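Matching sites in octenoyl-CoA reductase/carboxylase from Streptomyces sp., a protein that probably catalyses the NADPH-dependent reductive carboxylation of 2-octenoyl-CoA, supplying an extender unit for cinnabaramide polyketide biosynthesis (PDB 4A0S (chain A, 1.90 Å), residues D116-V121 and L191-A196), and in its relative alcohol dehydrogenase from Thermus thermophilus (PDB 2EIH (chain B, 2.30 Å), residues D64-V69 and L139-A144). Both blocks share one frame: the second was fitted to the first on N, CA, C and O of the twelve residues, RMSD 0.38 Å. Numbering follows each deposited sequence.

Structure 1 (4A0S); sequences DCSGVV and LTWEEA.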
# COMPACT_ATOMS: atom_id res chain seq x y z
N ASP A 116 -6.01 -9.58 28.25
CA ASP A 116 -6.93 -10.38 27.45
C ASP A 116 -7.71 -11.32 28.34
O ASP A 116 -7.47 -11.39 29.55
CB ASP A 116 -6.25 -11.07 26.22
CG ASP A 116 -4.92 -11.73 26.54
OD1 ASP A 116 -4.63 -12.10 27.70
OD2 ASP A 116 -4.14 -11.91 25.59
N CYS A 117 -8.67 -12.01 27.76
CA CYS A 117 -9.43 -12.95 28.53
C CYS A 117 -10.40 -13.63 27.62
O CYS A 117 -10.60 -13.20 26.48
CB CYS A 117 -10.17 -12.27 29.68
SG CYS A 117 -11.76 -11.61 29.30
N SER A 118 -10.95 -14.73 28.12
CA SER A 118 -12.13 -15.31 27.52
C SER A 118 -13.15 -15.36 28.62
O SER A 118 -12.82 -15.36 29.82
CB SER A 118 -11.84 -16.71 27.01
OG SER A 118 -11.43 -17.54 28.08
N GLY A 119 -14.41 -15.38 28.24
CA GLY A 119 -15.42 -15.46 29.24
C GLY A 119 -16.81 -15.33 28.71
O GLY A 119 -17.10 -15.60 27.56
N VAL A 120 -17.69 -14.92 29.61
CA VAL A 120 -19.08 -14.89 29.32
C VAL A 120 -19.63 -13.50 29.56
O VAL A 120 -19.39 -12.89 30.60
CB VAL A 120 -19.83 -15.90 30.21
CG1 VAL A 120 -21.28 -15.89 29.85
CG2 VAL A 120 -19.23 -17.29 30.05
N VAL A 121 -20.37 -13.00 28.58
CA VAL A 121 -21.04 -11.73 28.72
C VAL A 121 -22.07 -11.87 29.82
O VAL A 121 -22.84 -12.84 29.84
CB VAL A 121 -21.72 -11.32 27.40
CG1 VAL A 121 -22.48 -10.04 27.58
CG2 VAL A 121 -20.67 -11.19 26.29
N LEU A 191 -12.21 -24.23 21.75
CA LEU A 191 -11.15 -23.99 22.70
C LEU A 191 -11.68 -23.97 24.11
O LEU A 191 -12.81 -23.57 24.34
CB LEU A 191 -10.51 -22.64 22.42
CG LEU A 191 -9.71 -22.51 21.13
CD1 LEU A 191 -9.11 -21.13 21.09
CD2 LEU A 191 -8.63 -23.59 21.00
N THR A 192 -10.84 -24.36 25.06
CA THR A 192 -11.18 -24.21 26.45
C THR A 192 -11.03 -22.73 26.78
O THR A 192 -10.46 -21.95 26.00
CB THR A 192 -10.22 -25.01 27.34
OG1 THR A 192 -8.91 -24.45 27.25
CG2 THR A 192 -10.18 -26.47 26.94
N TRP A 193 -11.53 -22.33 27.94
CA TRP A 193 -11.44 -20.94 28.36
C TRP A 193 -10.01 -20.44 28.37
O TRP A 193 -9.69 -19.40 27.78
CB TRP A 193 -12.05 -20.76 29.74
CG TRP A 193 -13.47 -21.05 29.78
CD1 TRP A 193 -14.07 -22.09 30.43
CD2 TRP A 193 -14.52 -20.32 29.13
NE1 TRP A 193 -15.42 -22.04 30.24
CE2 TRP A 193 -15.73 -20.97 29.45
CE3 TRP A 193 -14.56 -19.17 28.32
CZ2 TRP A 193 -16.97 -20.50 28.99
CZ3 TRP A 193 -15.79 -18.71 27.87
CH2 TRP A 193 -16.97 -19.38 28.19
N GLU A 194 -9.15 -21.21 29.03
CA GLU A 194 -7.76 -20.83 29.18
C GLU A 194 -7.05 -20.80 27.81
O GLU A 194 -6.22 -19.92 27.54
CB GLU A 194 -7.04 -21.73 30.19
CG GLU A 194 -7.08 -23.22 29.84
CD GLU A 194 -8.33 -23.93 30.34
OE1 GLU A 194 -9.39 -23.30 30.57
OE2 GLU A 194 -8.24 -25.17 30.50
N GLU A 195 -7.40 -21.73 26.93
CA GLU A 195 -6.83 -21.73 25.58
C GLU A 195 -7.23 -20.49 24.79
O GLU A 195 -6.40 -19.87 24.11
CB GLU A 195 -7.32 -22.95 24.82
CG GLU A 195 -6.62 -24.24 25.17
CD GLU A 195 -7.43 -25.44 24.72
OE1 GLU A 195 -8.44 -25.25 24.02
OE2 GLU A 195 -7.05 -26.58 25.06
N ALA A 196 -8.51 -20.15 24.87
CA ALA A 196 -9.07 -18.97 24.21
C ALA A 196 -8.45 -17.68 24.76
O ALA A 196 -8.11 -16.77 24.00
CB ALA A 196 -10.58 -18.96 24.39
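The indole of Trp193 turns an edge to Ser118, whose OG lies near the ring plane, 3.5 Å from CE3. Val120 comes at the same ring obliquely, CG2 lying 3.6 Å from CH2, while Gly119 O is 3.4 Å from CZ3; Lys187 adds a cation-pi contact. With CG anti to its carbonyl carbon (chi1 -64°), Trp193 extends its ring along strand 117-124. That strand runs between strands 64-73 and 136-139 in the sheet of the GroES-like part of this medium-chain dehydrogenase fold, and helix 193-197 packs against it, away from the NADP and acyl-CoA pockets. One hydrogen bond joins the segments: Ser118 OG donates to Trp193 O at 2.6 Å, from 38° above the carbonyl plane. Beside it, Ser118 CB meets Ala196 CB at 3.7 Å. The helix starts with a capping box, in which Glu195 N donates to Thr192 OG1 (3.1 Å) and Thr192 N to Glu195 OE1 (2.8 Å). Glu194 OE2 is hydrogen-bonded to Gly419 N.

Comparison
The bond that joins strand to helix is kept: Ser118(A) OG donates to Trp193(A) O as Ser66(B) OG does to Phe141(B) O. The capping box is present in both: Thr192(A) OG1 and Ser140(B) OG lie 0.4 Å apart after superposition and accept from Glu195(A) N and Glu143(B) N. Missing in Ser140(B) is a counterpart of the methyl CG2. The bond Ser140(B) OG to Glu142(B) OE1 is matched by a close polar pair, Thr192(A) OG1 and Glu194(A) OE2 at 3.4 Å; that OE2 is hydrogen-bonded to Gly419(A) N, and the Glu194(A) side chain lies differently. In the packing, Phe141(B) occupies much of the six-membered part of Trp193(A): the two CE2 atoms lie 0.4 Å apart, Trp193(A) CZ2 and Phe141(B) CZ 0.6 Å apart. The smaller ring still reaches the glycine and the valine; Ser118(A) and Val120(A) keep their place. At a position buried in both, CB and SG of Cys117(A) have no counterpart in Gly65(B); the CA atoms of Asp116(A) and Asp64(B) stand 1.0 Å apart.

Structure 2 (2EIH); sequences DGSGVV and LSFEEA.
Phe141 presents the edge of its phenyl ring to Ser66, with OG near the ring plane and 3.8 Å from CD1. Val68 approaches this ring obliquely, its CG2 3.9 Å from CZ, and Gly67 O lies 3.7 Å from CE1; Lys135 makes a cation-pi contact with the ring. A chi1 of -77° places CG of Phe141 anti to the carbonyl carbon and carries the ring along the strand. The hydrogen bond between the segments runs from Ser66 OG to Phe141 O at 2.7 Å, the donor tilted 33° from the carbonyl plane. Next to it the CB atoms of Ser66 and Ala144 touch at 3.9 Å. A capping box opens the helix: Glu143 N donates to Ser140 OG (3.1 Å), and Ser140 N returns a bond to Glu143 OE2 (3.0 Å). Ser140 OG, accepting from Glu143 N, also donates to Glu142 OE1 at 3.2 Å; the other oxygen of Glu142 bonds Gln341 NE2.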
# COMPACT_ATOMS: atom_id res chain seq x y z
N ASP B 64 -5.41 -9.70 28.06
CA ASP B 64 -6.06 -10.87 27.48
C ASP B 64 -7.10 -11.48 28.40
O ASP B 64 -6.91 -11.56 29.62
CB ASP B 64 -5.02 -11.94 27.18
CG ASP B 64 -4.56 -11.90 25.75
OD1 ASP B 64 -3.40 -12.28 25.51
OD2 ASP B 64 -5.38 -11.50 24.88
N GLY B 65 -8.21 -11.92 27.83
CA GLY B 65 -9.24 -12.52 28.63
C GLY B 65 -10.33 -13.18 27.82
O GLY B 65 -10.56 -12.86 26.65
N SER B 66 -11.01 -14.13 28.44
CA SER B 66 -12.12 -14.81 27.79
C SER B 66 -13.17 -15.00 28.85
O SER B 66 -12.86 -14.99 30.03
CB SER B 66 -11.69 -16.16 27.20
OG SER B 66 -11.24 -17.03 28.21
N GLY B 67 -14.41 -15.15 28.43
CA GLY B 67 -15.46 -15.33 29.40
C GLY B 67 -16.81 -15.41 28.75
O GLY B 67 -16.94 -15.71 27.56
N VAL B 68 -17.83 -15.14 29.56
CA VAL B 68 -19.21 -15.19 29.12
C VAL B 68 -19.86 -13.83 29.32
O VAL B 68 -19.59 -13.15 30.30
CB VAL B 68 -20.00 -16.23 29.95
CG1 VAL B 68 -21.41 -16.35 29.43
CG2 VAL B 68 -19.27 -17.58 29.91
N VAL B 69 -20.72 -13.43 28.38
CA VAL B 69 -21.40 -12.14 28.49
C VAL B 69 -22.27 -12.14 29.75
O VAL B 69 -23.09 -13.04 29.94
CB VAL B 69 -22.33 -11.86 27.30
CG1 VAL B 69 -23.10 -10.57 27.55
CG2 VAL B 69 -21.52 -11.76 26.02
N LEU B 139 -12.44 -24.62 21.77
CA LEU B 139 -11.40 -24.30 22.76
C LEU B 139 -11.86 -24.16 24.20
O LEU B 139 -13.02 -23.86 24.47
CB LEU B 139 -10.68 -23.01 22.39
CG LEU B 139 -9.84 -22.92 21.11
CD1 LEU B 139 -9.14 -21.58 21.14
CD2 LEU B 139 -8.84 -24.06 21.03
N SER B 140 -10.93 -24.37 25.14
CA SER B 140 -11.24 -24.21 26.56
C SER B 140 -11.06 -22.73 26.81
O SER B 140 -10.37 -22.05 26.07
CB SER B 140 -10.25 -24.95 27.43
OG SER B 140 -9.05 -24.21 27.50
N PHE B 141 -11.67 -22.23 27.88
CA PHE B 141 -11.52 -20.82 28.18
C PHE B 141 -10.04 -20.37 28.33
O PHE B 141 -9.69 -19.26 27.92
CB PHE B 141 -12.35 -20.48 29.43
CG PHE B 141 -13.83 -20.37 29.15
CD1 PHE B 141 -14.34 -19.29 28.44
CD2 PHE B 141 -14.71 -21.35 29.61
CE1 PHE B 141 -15.70 -19.19 28.20
CE2 PHE B 141 -16.08 -21.24 29.37
CZ PHE B 141 -16.57 -20.17 28.67
N GLU B 142 -9.16 -21.22 28.88
CA GLU B 142 -7.75 -20.83 29.04
C GLU B 142 -7.04 -20.76 27.69
O GLU B 142 -6.12 -19.96 27.52
CB GLU B 142 -7.00 -21.82 29.95
CG GLU B 142 -7.52 -21.89 31.38
CD GLU B 142 -8.74 -22.79 31.53
OE1 GLU B 142 -9.34 -23.17 30.50
OE2 GLU B 142 -9.08 -23.12 32.68
N GLU B 143 -7.46 -21.60 26.76
CA GLU B 143 -6.87 -21.62 25.43
C GLU B 143 -7.32 -20.36 24.68
O GLU B 143 -6.52 -19.67 24.03
CB GLU B 143 -7.32 -22.89 24.68
CG GLU B 143 -6.67 -24.19 25.15
CD GLU B 143 -7.18 -25.43 24.42
OE1 GLU B 143 -6.41 -26.40 24.29
OE2 GLU B 143 -8.34 -25.42 23.95
N ALA B 144 -8.61 -20.04 24.82
CA ALA B 144 -9.18 -18.85 24.19
C ALA B 144 -8.47 -17.59 24.69
O ALA B 144 -7.99 -16.77 23.89
CB ALA B 144 -10.67 -18.78 24.47